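Glycoside hydrolase family protein (Novosphingobium sp. PP1Y, PDB 6Q2F) is an alpha-L-rhamnosidase, a glycoside hydrolase that probably removes terminal L-rhamnose from glycosylated substrates, and it carries a bound sodium ion. Local coordinates at residues S52-R56 with V715-A719; R56-M62 with G85-A91; I66-R72 with D112-A117; K73-W77 with Y700-Q704. One frame throughout, in Å; residues are numbered along the deposited sequence.

How the interactions relate
All four contacts lie in one region of the parallel beta-alpha barrel. Interaction 2 pairs two barrel strands, and the side chain of W58 lies about 5 Å from the sodium ion bound by D503, S504, E583, E586 and E644. Interactions 3 and 4 both use helix 68-81, which connects those strands. Their centres lie about 12 Å and 11 Å from that of interaction 2. W61 packs on I66 and I71 of interaction 3, while W59 NE1 hydrogen-bonds D74 OD2 of interaction 4. Interaction 1 shares R56 with interaction 2, and their centres are about 17 Å apart. It touches interaction 4 where V715 packs on F701.

Interaction 1 (S52-R56 with V715-A719); sequences SARPR and VDYIA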
loop_
_atom_site.group_PDB
_atom_site.type_symbol
_atom_site.label_atom_id
_atom_site.label_comp_id
_atom_site.label_asym_id
_atom_site.label_seq_id
_atom_site.Cartn_x
_atom_site.Cartn_y
_atom_site.Cartn_z
ATOM N N SER A 52 -4.537 9.886 21.737
ATOM C CA SER A 52 -4.649 8.667 20.946
ATOM C C SER A 52 -5.512 8.854 19.706
ATOM O O SER A 52 -5.395 8.076 18.754
ATOM C CB SER A 52 -5.239 7.550 21.816
ATOM O OG SER A 52 -6.533 7.910 22.271
ATOM N N ALA A 53 -6.411 9.833 19.710
ATOM C CA ALA A 53 -7.268 10.055 18.555
ATOM C C ALA A 53 -6.685 11.066 17.582
ATOM O O ALA A 53 -7.192 11.192 16.464
ATOM C CB ALA A 53 -8.664 10.517 19.002
ATOM N N ARG A 54 -5.638 11.760 17.962
ATOM C CA ARG A 54 -5.188 12.873 17.142
ATOM C C ARG A 54 -4.248 12.379 16.042
ATOM O O ARG A 54 -3.442 11.479 16.274
ATOM C CB ARG A 54 -4.509 13.909 18.024
ATOM C CG ARG A 54 -5.502 14.517 18.989
ATOM C CD ARG A 54 -4.922 15.558 19.940
ATOM N NE ARG A 54 -6.051 16.205 20.612
ATOM C CZ ARG A 54 -6.888 17.043 19.993
ATOM N NH1 ARG A 54 -6.702 17.334 18.699
ATOM N NH2 ARG A 54 -7.914 17.569 20.656
ATOM N N PRO A 55 -4.352 12.919 14.831
ATOM C CA PRO A 55 -3.568 12.373 13.730
ATOM C C PRO A 55 -2.096 12.707 13.889
ATOM O O PRO A 55 -1.703 13.643 14.595
ATOM C CB PRO A 55 -4.151 13.062 12.494
ATOM C CG PRO A 55 -4.526 14.411 13.007
ATOM C CD PRO A 55 -5.085 14.127 14.410
ATOM N N ARG A 56 -1.281 11.901 13.224
ATOM C CA ARG A 56 0.154 12.111 13.164
ATOM C C ARG A 56 0.502 12.777 11.839
ATOM O O ARG A 56 -0.327 12.871 10.929
ATOM C CB ARG A 56 0.883 10.775 13.302
ATOM C CG ARG A 56 1.045 10.233 14.721
ATOM C CD ARG A 56 -0.255 9.944 15.474
ATOM N NE ARG A 56 0.083 9.296 16.746
ATOM C CZ ARG A 56 -0.613 9.382 17.872
ATOM N NH1 ARG A 56 -1.744 10.099 17.908
ATOM N NH2 ARG A 56 -0.168 8.737 18.953
ATOM N N VAL A 715 -7.910 19.583 11.870
ATOM C CA VAL A 715 -7.308 18.484 12.620
ATOM C C VAL A 715 -8.303 17.934 13.641
ATOM O O VAL A 715 -8.361 16.722 13.879
ATOM C CB VAL A 715 -5.990 18.946 13.268
ATOM C CG1 VAL A 715 -5.359 17.824 14.089
ATOM C CG2 VAL A 715 -5.004 19.433 12.181
ATOM N N ASP A 716 -9.120 18.815 14.243
ATOM C CA ASP A 716 -10.146 18.352 15.177
ATOM C C ASP A 716 -11.152 17.449 14.475
ATOM O O ASP A 716 -11.651 16.480 15.053
ATOM C CB ASP A 716 -10.879 19.543 15.796
ATOM C CG ASP A 716 -10.116 20.196 16.940
ATOM O OD1 ASP A 716 -9.251 19.556 17.558
ATOM O OD2 ASP A 716 -10.440 21.357 17.248
ATOM N N TYR A 717 -11.490 17.776 13.232
ATOM C CA TYR A 717 -12.389 16.930 12.460
ATOM C C TYR A 717 -11.795 15.546 12.281
ATOM O O TYR A 717 -12.492 14.530 12.445
ATOM C CB TYR A 717 -12.659 17.596 11.112
ATOM C CG TYR A 717 -13.378 16.731 10.110
ATOM C CD1 TYR A 717 -12.674 15.866 9.263
ATOM C CD2 TYR A 717 -14.760 16.775 10.008
ATOM C CE1 TYR A 717 -13.346 15.089 8.331
ATOM C CE2 TYR A 717 -15.430 16.011 9.086
ATOM C CZ TYR A 717 -14.724 15.168 8.261
ATOM O OH TYR A 717 -15.417 14.433 7.346
ATOM N N ILE A 718 -10.500 15.487 11.971
ATOM C CA ILE A 718 -9.826 14.201 11.829
ATOM C C ILE A 718 -9.729 13.492 13.171
ATOM O O ILE A 718 -9.961 12.277 13.263
ATOM C CB ILE A 718 -8.441 14.411 11.204
ATOM C CG1 ILE A 718 -8.588 14.993 9.785
ATOM C CG2 ILE A 718 -7.638 13.089 11.227
ATOM C CD1 ILE A 718 -7.258 15.547 9.191
ATOM N N ALA A 719 -9.402 14.232 14.234
ATOM C CA ALA A 719 -9.281 13.619 15.554
ATOM C C ALA A 719 -10.627 13.114 16.065
ATOM O O ALA A 719 -10.693 12.067 16.714
ATOM C CB ALA A 719 -8.688 14.617 16.546
#
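P55 is the main bump of this contact. Its ring sits in the hollow that V715, I718 and A719 form on helix 712-726. P55 CG meets V715 CG1 at 3.7 Å. A chi1 of 179° puts this valine branch anti to the backbone N, where it meets both CG and CD of the proline. P55 CB lies 3.7 Å from I718 CG2, and the two side chains cross at about a right angle. The methyl of A719 completes the hollow, with its CB 4.2 Å from P55 CD.

The helix also pushes back. The A719 methyl fits into the bend of the loop, beside A53 O, with A719 CB 4.0 Å from R54 CA. The CA of A719 makes a CH...O contact with A53 O, at 3.3 Å. In turn, A53 CB lies 3.4 Å from A719 O.

R54 starts out away from the helix. Its chain is extended from CG to NE and passes the A719 methyl. The guanidinium then comes alongside D716, and R54 NH1 forms a long salt bridge to D716 OD1 at 3.6 Å. The oxygen sits at the guanidinium edge, but the two flat groups are turned 60° apart. On the far side of the loop, R56 NH1 donates to R54 O at 2.7 Å, in the carbonyl plane. It also bonds S51 O, which ties R56 to the loop before it.

R54 NH1 also bonds G82 O, and D716 OD1 also pairs with R712. The join is mainly apolar, with a long salt bridge at its rim that belongs to this wider polar network.

Interaction 2 (R56-M62 with G85-A91); sequences RVWWHWM and GLQNFDA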
loop_
_atom_site.group_PDB
_atom_site.type_symbol
_atom_site.label_atom_id
_atom_site.label_comp_id
_atom_site.label_asym_id
_atom_site.label_seq_id
_atom_site.Cartn_x
_atom_site.Cartn_y
_atom_site.Cartn_z
ATOM N N ARG A 56 -1.281 11.901 13.224
ATOM C CA ARG A 56 0.154 12.111 13.164
ATOM C C ARG A 56 0.502 12.777 11.839
ATOM O O ARG A 56 -0.327 12.871 10.929
ATOM C CB ARG A 56 0.883 10.775 13.302
ATOM C CG ARG A 56 1.045 10.233 14.721
ATOM C CD ARG A 56 -0.255 9.944 15.474
ATOM N NE ARG A 56 0.083 9.296 16.746
ATOM C CZ ARG A 56 -0.613 9.382 17.872
ATOM N NH1 ARG A 56 -1.744 10.099 17.908
ATOM N NH2 ARG A 56 -0.168 8.737 18.953
ATOM N N VAL A 57 1.747 13.242 11.727
ATOM C CA VAL A 57 2.270 13.706 10.445
ATOM C C VAL A 57 3.633 13.071 10.191
ATOM O O VAL A 57 4.385 12.752 11.113
ATOM C CB VAL A 57 2.387 15.248 10.370
ATOM C CG1 VAL A 57 1.029 15.895 10.663
ATOM C CG2 VAL A 57 3.464 15.740 11.310
ATOM N N TRP A 58 3.945 12.878 8.922
ATOM C CA TRP A 58 5.314 12.636 8.535
ATOM C C TRP A 58 6.059 13.969 8.535
ATOM O O TRP A 58 5.493 15.028 8.233
ATOM C CB TRP A 58 5.378 11.963 7.160
ATOM C CG TRP A 58 5.149 10.476 7.259
ATOM C CD1 TRP A 58 4.772 9.785 8.374
ATOM C CD2 TRP A 58 5.328 9.501 6.225
ATOM N NE1 TRP A 58 4.689 8.444 8.093
ATOM C CE2 TRP A 58 5.032 8.242 6.786
ATOM C CE3 TRP A 58 5.732 9.566 4.888
ATOM C CZ2 TRP A 58 5.094 7.062 6.049
ATOM C CZ3 TRP A 58 5.798 8.390 4.154
ATOM C CH2 TRP A 58 5.492 7.156 4.738
ATOM N N TRP A 59 7.338 13.916 8.902
ATOM C CA TRP A 59 8.108 15.129 9.219
ATOM C C TRP A 59 9.511 14.977 8.627
ATOM O O TRP A 59 10.468 14.617 9.315
ATOM C CB TRP A 59 8.129 15.337 10.728
ATOM C CG TRP A 59 8.770 16.585 11.230
ATOM C CD1 TRP A 59 8.483 17.887 10.867
ATOM C CD2 TRP A 59 9.721 16.664 12.289
ATOM N NE1 TRP A 59 9.246 18.757 11.620
ATOM C CE2 TRP A 59 10.012 18.029 12.497
ATOM C CE3 TRP A 59 10.376 15.710 13.069
ATOM C CZ2 TRP A 59 10.924 18.456 13.452
ATOM C CZ3 TRP A 59 11.297 16.133 14.005
ATOM C CH2 TRP A 59 11.556 17.497 14.196
ATOM N N HIS A 60 9.622 15.249 7.333
ATOM C CA HIS A 60 10.864 15.019 6.611
ATOM C C HIS A 60 11.865 16.134 6.879
ATOM O O HIS A 60 11.530 17.313 6.786
ATOM C CB HIS A 60 10.602 14.923 5.110
ATOM C CG HIS A 60 9.857 13.691 4.699
ATOM N ND1 HIS A 60 8.481 13.603 4.742
ATOM C CD2 HIS A 60 10.298 12.506 4.212
ATOM C CE1 HIS A 60 8.109 12.409 4.313
ATOM N NE2 HIS A 60 9.192 11.725 3.986
ATOM N N TRP A 61 13.093 15.755 7.207
ATOM C CA TRP A 61 14.220 16.677 7.259
ATOM C C TRP A 61 14.875 16.681 5.881
ATOM O O TRP A 61 15.480 15.688 5.479
ATOM C CB TRP A 61 15.219 16.249 8.335
ATOM C CG TRP A 61 14.773 16.499 9.741
ATOM C CD1 TRP A 61 13.566 16.957 10.151
ATOM C CD2 TRP A 61 15.554 16.293 10.925
ATOM N NE1 TRP A 61 13.533 17.053 11.522
ATOM C CE2 TRP A 61 14.751 16.652 12.018
ATOM C CE3 TRP A 61 16.855 15.819 11.163
ATOM C CZ2 TRP A 61 15.213 16.587 13.337
ATOM C CZ3 TRP A 61 17.308 15.769 12.455
ATOM C CH2 TRP A 61 16.485 16.147 13.533
HETATM N N MSE A 62 14.742 17.789 5.155
HETATM C CA MSE A 62 15.123 17.827 3.751
HETATM C C MSE A 62 16.616 18.148 3.546
HETATM O O MSE A 62 17.010 19.306 3.618
HETATM C CB MSE A 62 14.270 18.856 2.992
HETATM C CG MSE A 62 12.766 18.560 2.904
HETATM SE SE MSE A 62 12.358 16.719 2.434
HETATM C CE MSE A 62 13.293 16.785 0.722
ATOM N N GLY A 85 1.275 13.504 16.896
ATOM C CA GLY A 85 2.590 12.896 16.800
ATOM C C GLY A 85 3.178 13.124 15.430
ATOM O O GLY A 85 2.549 13.718 14.546
ATOM N N LEU A 86 4.403 12.647 15.268
ATOM C CA LEU A 86 5.158 12.963 14.069
ATOM C C LEU A 86 6.175 11.863 13.831
ATOM O O LEU A 86 6.657 11.233 14.769
ATOM C CB LEU A 86 5.847 14.332 14.184
ATOM C CG LEU A 86 7.026 14.508 15.148
ATOM C CD1 LEU A 86 7.518 15.953 15.005
ATOM C CD2 LEU A 86 6.662 14.243 16.623
ATOM N N GLN A 87 6.485 11.632 12.565
ATOM C CA GLN A 87 7.350 10.523 12.175
ATOM C C GLN A 87 8.472 11.104 11.332
ATOM O O GLN A 87 8.240 11.568 10.212
ATOM C CB GLN A 87 6.541 9.448 11.443
ATOM C CG GLN A 87 5.228 9.100 12.212
ATOM C CD GLN A 87 4.601 7.754 11.830
ATOM O OE1 GLN A 87 4.682 7.311 10.698
ATOM N NE2 GLN A 87 3.952 7.123 12.784
ATOM N N ASN A 88 9.669 11.121 11.893
ATOM C CA ASN A 88 10.799 11.803 11.287
ATOM C C ASN A 88 11.457 10.960 10.202
ATOM O O ASN A 88 11.551 9.740 10.319
ATOM C CB ASN A 88 11.830 12.156 12.362
ATOM C CG ASN A 88 13.040 12.876 11.792
ATOM O OD1 ASN A 88 14.180 12.447 11.974
ATOM N ND2 ASN A 88 12.793 13.950 11.058
ATOM N N PHE A 89 11.941 11.631 9.155
ATOM C CA PHE A 89 12.809 11.040 8.143
ATOM C C PHE A 89 13.945 11.999 7.867
ATOM O O PHE A 89 13.713 13.206 7.688
ATOM C CB PHE A 89 12.080 10.778 6.821
ATOM C CG PHE A 89 10.861 9.927 6.953
ATOM C CD1 PHE A 89 10.969 8.555 6.929
ATOM C CD2 PHE A 89 9.604 10.505 7.097
ATOM C CE1 PHE A 89 9.836 7.759 7.040
ATOM C CE2 PHE A 89 8.469 9.715 7.215
ATOM C CZ PHE A 89 8.583 8.349 7.181
ATOM N N ASP A 90 15.171 11.476 7.832
ATOM C CA ASP A 90 16.288 12.248 7.288
ATOM C C ASP A 90 16.390 11.883 5.812
ATOM O O ASP A 90 16.922 10.830 5.468
ATOM C CB ASP A 90 17.589 11.980 8.031
ATOM C CG ASP A 90 18.688 12.959 7.635
ATOM O OD1 ASP A 90 18.563 14.151 8.010
ATOM O OD2 ASP A 90 19.646 12.556 6.941
ATOM N N ALA A 91 15.885 12.753 4.941
ATOM C CA ALA A 91 15.707 12.446 3.522
ATOM C C ALA A 91 16.777 13.143 2.692
ATOM O O ALA A 91 16.811 14.378 2.632
ATOM C CB ALA A 91 14.314 12.868 3.046
HETATM O O HOH W 1 18.168 15.897 6.101
#
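F89 packs against both W58 and H60, and this aromatic cluster is the tight part of the strand pair. F89 CG is anti to the carbonyl carbon (chi1 -56°), which lays the ring along H60 in an offset stack, centroids 4.6 Å apart. The edge of F89 also meets the face of the W58 six-membered ring in a T-shaped pair, with planes at 68°. W58 NE1 donates to Q87 OE1 at 2.8 Å, which fixes the indole beside the amide.

The reverse face of the sheet is tight too. L86 CD1 sits 3.8 Å from the centroid of the W59 six-membered ring, a CH-pi contact. N88 ND2 donates to W59 O at 3.0 Å, nearly along the C=O axis. F89 N adds a weak bond to the same oxygen.

At the C-terminal end the backbone bonds continue, but M62 and A91 pack more loosely. Their CA atoms are 5.4 Å apart, and SE of M62 (selenomethionine) is 4.4 Å from A91 CB. A water lies within hydrogen-bonding distance of W61 O and D90 OD1; D90 OD1 also bonds W110 NE1.

The parallel pair is flanked by strands 674-677 and 127-131. Helix 68-81 covers W59 and L86, while W58, Q87 and F89 meet L501 of strand 497-502 across the barrel.

Interaction 3 (I66-R72 with D112-A117); sequences ITKDGIR and DAFRFA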
loop_
_atom_site.group_PDB
_atom_site.type_symbol
_atom_site.label_atom_id
_atom_site.label_comp_id
_atom_site.label_asym_id
_atom_site.label_seq_id
_atom_site.Cartn_x
_atom_site.Cartn_y
_atom_site.Cartn_z
ATOM N N ILE A 66 18.080 21.823 8.540
ATOM C CA ILE A 66 17.622 21.482 9.887
ATOM C C ILE A 66 18.171 22.504 10.864
ATOM O O ILE A 66 19.367 22.794 10.848
ATOM C CB ILE A 66 18.118 20.087 10.322
ATOM C CG1 ILE A 66 17.752 19.005 9.301
ATOM C CG2 ILE A 66 17.610 19.744 11.709
ATOM C CD1 ILE A 66 18.799 17.859 9.261
ATOM N N THR A 67 17.314 23.031 11.740
ATOM C CA THR A 67 17.793 23.795 12.886
ATOM C C THR A 67 16.953 23.432 14.104
ATOM O O THR A 67 15.776 23.076 13.983
ATOM C CB THR A 67 17.736 25.321 12.698
ATOM O OG1 THR A 67 16.377 25.750 12.601
ATOM C CG2 THR A 67 18.513 25.792 11.460
ATOM N N LYS A 68 17.566 23.550 15.287
ATOM C CA LYS A 68 16.809 23.374 16.521
ATOM C C LYS A 68 15.731 24.439 16.664
ATOM O O LYS A 68 14.628 24.156 17.143
ATOM C CB LYS A 68 17.754 23.392 17.714
ATOM C CG LYS A 68 18.435 22.027 17.937
ATOM C CD LYS A 68 19.824 22.204 18.507
ATOM C CE LYS A 68 19.814 21.931 19.986
ATOM N NZ LYS A 68 21.101 22.304 20.596
ATOM N N ASP A 69 16.039 25.672 16.264
ATOM C CA ASP A 69 15.049 26.732 16.338
ATOM C C ASP A 69 13.800 26.363 15.560
ATOM O O ASP A 69 12.682 26.550 16.046
ATOM C CB ASP A 69 15.636 28.034 15.815
ATOM C CG ASP A 69 14.604 29.144 15.772
ATOM O OD1 ASP A 69 14.210 29.613 16.847
ATOM O OD2 ASP A 69 14.193 29.532 14.668
ATOM N N GLY A 70 13.976 25.814 14.362
ATOM C CA GLY A 70 12.840 25.420 13.560
ATOM C C GLY A 70 12.112 24.206 14.111
ATOM O O GLY A 70 10.888 24.108 13.985
ATOM N N ILE A 71 12.849 23.272 14.714
ATOM C CA ILE A 71 12.241 22.071 15.273
ATOM C C ILE A 71 11.243 22.447 16.361
ATOM O O ILE A 71 10.124 21.914 16.423
ATOM C CB ILE A 71 13.331 21.134 15.813
ATOM C CG1 ILE A 71 14.126 20.512 14.656
ATOM C CG2 ILE A 71 12.716 20.051 16.708
ATOM C CD1 ILE A 71 15.376 19.749 15.108
ATOM N N ARG A 72 11.636 23.371 17.238
ATOM C CA ARG A 72 10.741 23.821 18.291
ATOM C C ARG A 72 9.499 24.485 17.716
ATOM O O ARG A 72 8.381 24.189 18.155
ATOM C CB ARG A 72 11.478 24.774 19.226
ATOM C CG ARG A 72 10.558 25.631 20.104
ATOM C CD ARG A 72 11.367 26.168 21.301
ATOM N NE ARG A 72 11.636 25.095 22.260
ATOM C CZ ARG A 72 12.561 25.138 23.210
ATOM N NH1 ARG A 72 13.358 26.193 23.334
ATOM N NH2 ARG A 72 12.692 24.113 24.033
ATOM N N ASP A 112 22.589 16.197 17.973
ATOM C CA ASP A 112 22.057 17.121 18.964
ATOM C C ASP A 112 20.718 17.694 18.516
ATOM O O ASP A 112 19.811 17.873 19.338
ATOM C CB ASP A 112 23.063 18.237 19.228
ATOM C CG ASP A 112 22.733 19.018 20.481
ATOM O OD1 ASP A 112 22.535 18.373 21.543
ATOM O OD2 ASP A 112 22.646 20.250 20.406
ATOM N N ALA A 113 20.559 17.950 17.219
ATOM C CA ALA A 113 19.250 18.360 16.718
ATOM C C ALA A 113 18.204 17.281 16.967
ATOM O O ALA A 113 17.110 17.571 17.454
ATOM C CB ALA A 113 19.330 18.691 15.228
ATOM N N PHE A 114 18.520 16.029 16.658
ATOM C CA PHE A 114 17.534 14.973 16.850
ATOM C C PHE A 114 17.224 14.778 18.326
ATOM O O PHE A 114 16.060 14.578 18.699
ATOM C CB PHE A 114 17.984 13.641 16.232
ATOM C CG PHE A 114 16.914 12.591 16.316
ATOM C CD1 PHE A 114 15.938 12.517 15.337
ATOM C CD2 PHE A 114 16.829 11.739 17.408
ATOM C CE1 PHE A 114 14.908 11.583 15.424
ATOM C CE2 PHE A 114 15.804 10.794 17.498
ATOM C CZ PHE A 114 14.843 10.722 16.504
ATOM N N ARG A 115 18.254 14.803 19.170
ATOM C CA ARG A 115 18.033 14.738 20.610
ATOM C C ARG A 115 17.079 15.834 21.060
ATOM O O ARG A 115 16.185 15.602 21.879
ATOM C CB ARG A 115 19.366 14.858 21.357
ATOM C CG ARG A 115 19.198 14.948 22.871
ATOM C CD ARG A 115 20.524 14.838 23.608
ATOM N NE ARG A 115 21.194 13.581 23.306
ATOM C CZ ARG A 115 22.266 13.124 23.947
ATOM N NH1 ARG A 115 22.796 13.819 24.943
ATOM N NH2 ARG A 115 22.801 11.967 23.591
ATOM N N PHE A 116 17.273 17.041 20.541
ATOM C CA PHE A 116 16.376 18.140 20.857
ATOM C C PHE A 116 14.959 17.846 20.395
ATOM O O PHE A 116 14.004 18.108 21.126
ATOM C CB PHE A 116 16.881 19.414 20.202
ATOM C CG PHE A 116 16.064 20.618 20.541
ATOM C CD1 PHE A 116 16.186 21.210 21.789
ATOM C CD2 PHE A 116 15.178 21.158 19.623
ATOM C CE1 PHE A 116 15.443 22.348 22.112
ATOM C CE2 PHE A 116 14.425 22.290 19.940
ATOM C CZ PHE A 116 14.557 22.877 21.190
ATOM N N ALA A 117 14.804 17.314 19.181
ATOM C CA ALA A 117 13.483 16.914 18.711
ATOM C C ALA A 117 12.852 15.913 19.657
ATOM O O ALA A 117 11.657 15.995 19.958
ATOM C CB ALA A 117 13.562 16.306 17.306
#
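D112 meets K68 in a salt bridge at the start of the contact. K68 NZ donates to D112 OD2 at 2.6 Å, on the syn side and 30° out of the carboxylate plane. Next comes A113. Its methyl touches two isoleucines: A113 CB is 4.1 Å from I66 CG2 and equally far from I71 CD1.

F116 buries the largest area of this contact, 113 Å². CG anti to the backbone N (chi1 -176°) sends its ring across to the other helix. K68 CB lies over one face of this ring, and K68 CG is 3.8 Å from F116 CD2. Bends at the second and third torsions of K68 then carry CE and NZ to D112. Farther out, F116 CZ lies over the centre of the R72 guanidinium, 3.6 Å from R72 CZ. The two planes are 63° apart, so they do not stack. E120 holds the same guanidinium by a salt bridge.

A117 closes the row, with its CB 3.9 Å from I71 CG2.

T67 N-caps helix 68-81 through G70 N. The short helix axes are nearly parallel and approach to 9.6 Å. Such side-by-side helices outside a parallel sheet are typical of a beta-alpha barrel.

Interaction 4 (K73-W77 with Y700-Q704); sequences KDLEW and YFNRQ
W77 reaches R703 because its CG is anti to the backbone N (chi1 171°), which lays the indole beside loop 700-704. R703 has CG between its backbone N and carbonyl carbon (chi1 59°). Its chain then runs extended to NE, back along the helix to D74.

In a salt bridge, R703 NE meets D74 OD1 almost head-on at 2.8 Å. K73 CB covers the centre of the guanidinium, 3.5 Å from R703 CZ. D686 pairs with both K73 NZ and R703 NH1, so it probably offsets these neighbouring positive charges. The other carboxylate oxygen, D74 OD2, bonds H682 ND1, V683 N and W59 NE1. Three partners thus hold OD2, while R703 NE holds OD1.

R703 CA stands 3.9 Å from the centroid of the five-membered ring of W77, over its face. The far edge of the indole points at the face of F701. This T-shaped pair has centroids 5.1 Å apart and planes at 73°. A water accepts from R703 N and makes a weak bond to D74 OD1.

N702 OD1 accepts from Q704 N at 3.0 Å. This Asx turn follows an inverse gamma turn centred on F701. Loop 700-704, rich in turns, packs on helix 68-81 on the outside of the beta-alpha barrel.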
loop_
_atom_site.group_PDB
_atom_site.type_symbol
_atom_site.label_atom_id
_atom_site.label_comp_id
_atom_site.label_asym_id
_atom_site.label_seq_id
_atom_site.Cartn_x
_atom_site.Cartn_y
_atom_site.Cartn_z
ATOM N N LYS A 73 9.675 25.395 16.742
ATOM C CA LYS A 73 8.524 26.071 16.154
ATOM C C LYS A 73 7.632 25.093 15.392
ATOM O O LYS A 73 6.404 25.231 15.404
ATOM C CB LYS A 73 8.982 27.209 15.248
ATOM C CG LYS A 73 9.675 28.344 15.997
ATOM C CD LYS A 73 10.529 29.190 15.049
ATOM C CE LYS A 73 11.056 30.437 15.742
ATOM N NZ LYS A 73 11.901 31.253 14.797
ATOM N N ASP A 74 8.230 24.108 14.708
ATOM C CA ASP A 74 7.430 23.031 14.119
ATOM C C ASP A 74 6.581 22.339 15.171
ATOM O O ASP A 74 5.366 22.166 14.996
ATOM C CB ASP A 74 8.323 21.993 13.450
ATOM C CG ASP A 74 8.888 22.454 12.126
ATOM O OD1 ASP A 74 8.558 23.571 11.676
ATOM O OD2 ASP A 74 9.656 21.669 11.529
ATOM N N LEU A 75 7.210 21.895 16.264
ATOM C CA LEU A 75 6.470 21.067 17.209
ATOM C C LEU A 75 5.499 21.907 18.031
ATOM O O LEU A 75 4.438 21.411 18.425
ATOM C CB LEU A 75 7.436 20.289 18.099
ATOM C CG LEU A 75 7.880 18.925 17.547
ATOM C CD1 LEU A 75 8.582 19.054 16.199
ATOM C CD2 LEU A 75 8.763 18.192 18.551
ATOM N N GLU A 76 5.819 23.180 18.262
ATOM C CA GLU A 76 4.852 24.055 18.911
ATOM C C GLU A 76 3.661 24.329 17.997
ATOM O O GLU A 76 2.528 24.447 18.476
ATOM C CB GLU A 76 5.510 25.373 19.341
ATOM C CG GLU A 76 6.491 25.232 20.521
ATOM C CD GLU A 76 7.288 26.498 20.753
ATOM O OE1 GLU A 76 7.761 26.692 21.891
ATOM O OE2 GLU A 76 7.429 27.290 19.807
ATOM N N TRP A 77 3.893 24.449 16.680
ATOM C CA TRP A 77 2.774 24.583 15.749
ATOM C C TRP A 77 1.857 23.361 15.809
ATOM O O TRP A 77 0.631 23.490 15.852
ATOM C CB TRP A 77 3.274 24.801 14.321
ATOM C CG TRP A 77 2.144 24.711 13.328
ATOM C CD1 TRP A 77 1.149 25.624 13.137
ATOM C CD2 TRP A 77 1.865 23.628 12.425
ATOM N NE1 TRP A 77 0.272 25.183 12.165
ATOM C CE2 TRP A 77 0.694 23.963 11.711
ATOM C CE3 TRP A 77 2.487 22.419 12.152
ATOM C CZ2 TRP A 77 0.144 23.127 10.736
ATOM C CZ3 TRP A 77 1.939 21.585 11.183
ATOM C CH2 TRP A 77 0.784 21.941 10.487
ATOM N N TYR A 700 1.501 19.777 1.924
ATOM C CA TYR A 700 2.446 20.818 2.323
ATOM C C TYR A 700 2.108 21.320 3.728
ATOM O O TYR A 700 2.146 22.519 4.017
ATOM C CB TYR A 700 2.430 21.963 1.304
ATOM C CG TYR A 700 2.725 21.485 -0.104
ATOM C CD1 TYR A 700 1.713 21.006 -0.926
ATOM C CD2 TYR A 700 4.022 21.486 -0.603
ATOM C CE1 TYR A 700 1.980 20.556 -2.199
ATOM C CE2 TYR A 700 4.298 21.021 -1.869
ATOM C CZ TYR A 700 3.277 20.558 -2.668
ATOM O OH TYR A 700 3.552 20.106 -3.929
ATOM N N PHE A 701 1.785 20.385 4.622
ATOM C CA PHE A 701 1.059 20.682 5.859
ATOM C C PHE A 701 2.044 20.961 6.994
ATOM O O PHE A 701 2.284 20.127 7.864
ATOM C CB PHE A 701 0.135 19.510 6.181
ATOM C CG PHE A 701 -0.775 19.746 7.338
ATOM C CD1 PHE A 701 -1.615 20.849 7.359
ATOM C CD2 PHE A 701 -0.824 18.843 8.384
ATOM C CE1 PHE A 701 -2.488 21.052 8.425
ATOM C CE2 PHE A 701 -1.679 19.043 9.450
ATOM C CZ PHE A 701 -2.515 20.145 9.469
ATOM N N ASN A 702 2.630 22.164 6.980
ATOM C CA ASN A 702 3.532 22.589 8.049
ATOM C C ASN A 702 3.215 24.038 8.414
ATOM O O ASN A 702 2.250 24.630 7.918
ATOM C CB ASN A 702 5.013 22.401 7.676
ATOM C CG ASN A 702 5.451 23.252 6.472
ATOM O OD1 ASN A 702 4.867 24.295 6.158
ATOM N ND2 ASN A 702 6.495 22.792 5.793
ATOM N N ARG A 703 4.022 24.611 9.310
ATOM C CA ARG A 703 3.704 25.916 9.880
ATOM C C ARG A 703 3.817 27.052 8.878
ATOM O O ARG A 703 3.349 28.165 9.170
ATOM C CB ARG A 703 4.609 26.202 11.068
ATOM C CG ARG A 703 6.119 26.212 10.769
ATOM C CD ARG A 703 6.823 26.475 12.064
ATOM N NE ARG A 703 8.269 26.312 11.968
ATOM C CZ ARG A 703 9.089 27.335 11.786
ATOM N NH1 ARG A 703 8.572 28.557 11.675
ATOM N NH2 ARG A 703 10.397 27.134 11.697
ATOM N N GLN A 704 4.435 26.811 7.726
ATOM C CA GLN A 704 4.491 27.786 6.649
ATOM C C GLN A 704 3.269 27.734 5.734
ATOM O O GLN A 704 3.100 28.633 4.907
ATOM C CB GLN A 704 5.764 27.566 5.809
ATOM C CG GLN A 704 7.087 27.699 6.575
ATOM C CD GLN A 704 7.396 29.122 7.012
ATOM O OE1 GLN A 704 6.580 29.798 7.624
ATOM N NE2 GLN A 704 8.597 29.574 6.703
HETATM O O HOH W 2 5.973 23.180 10.776
#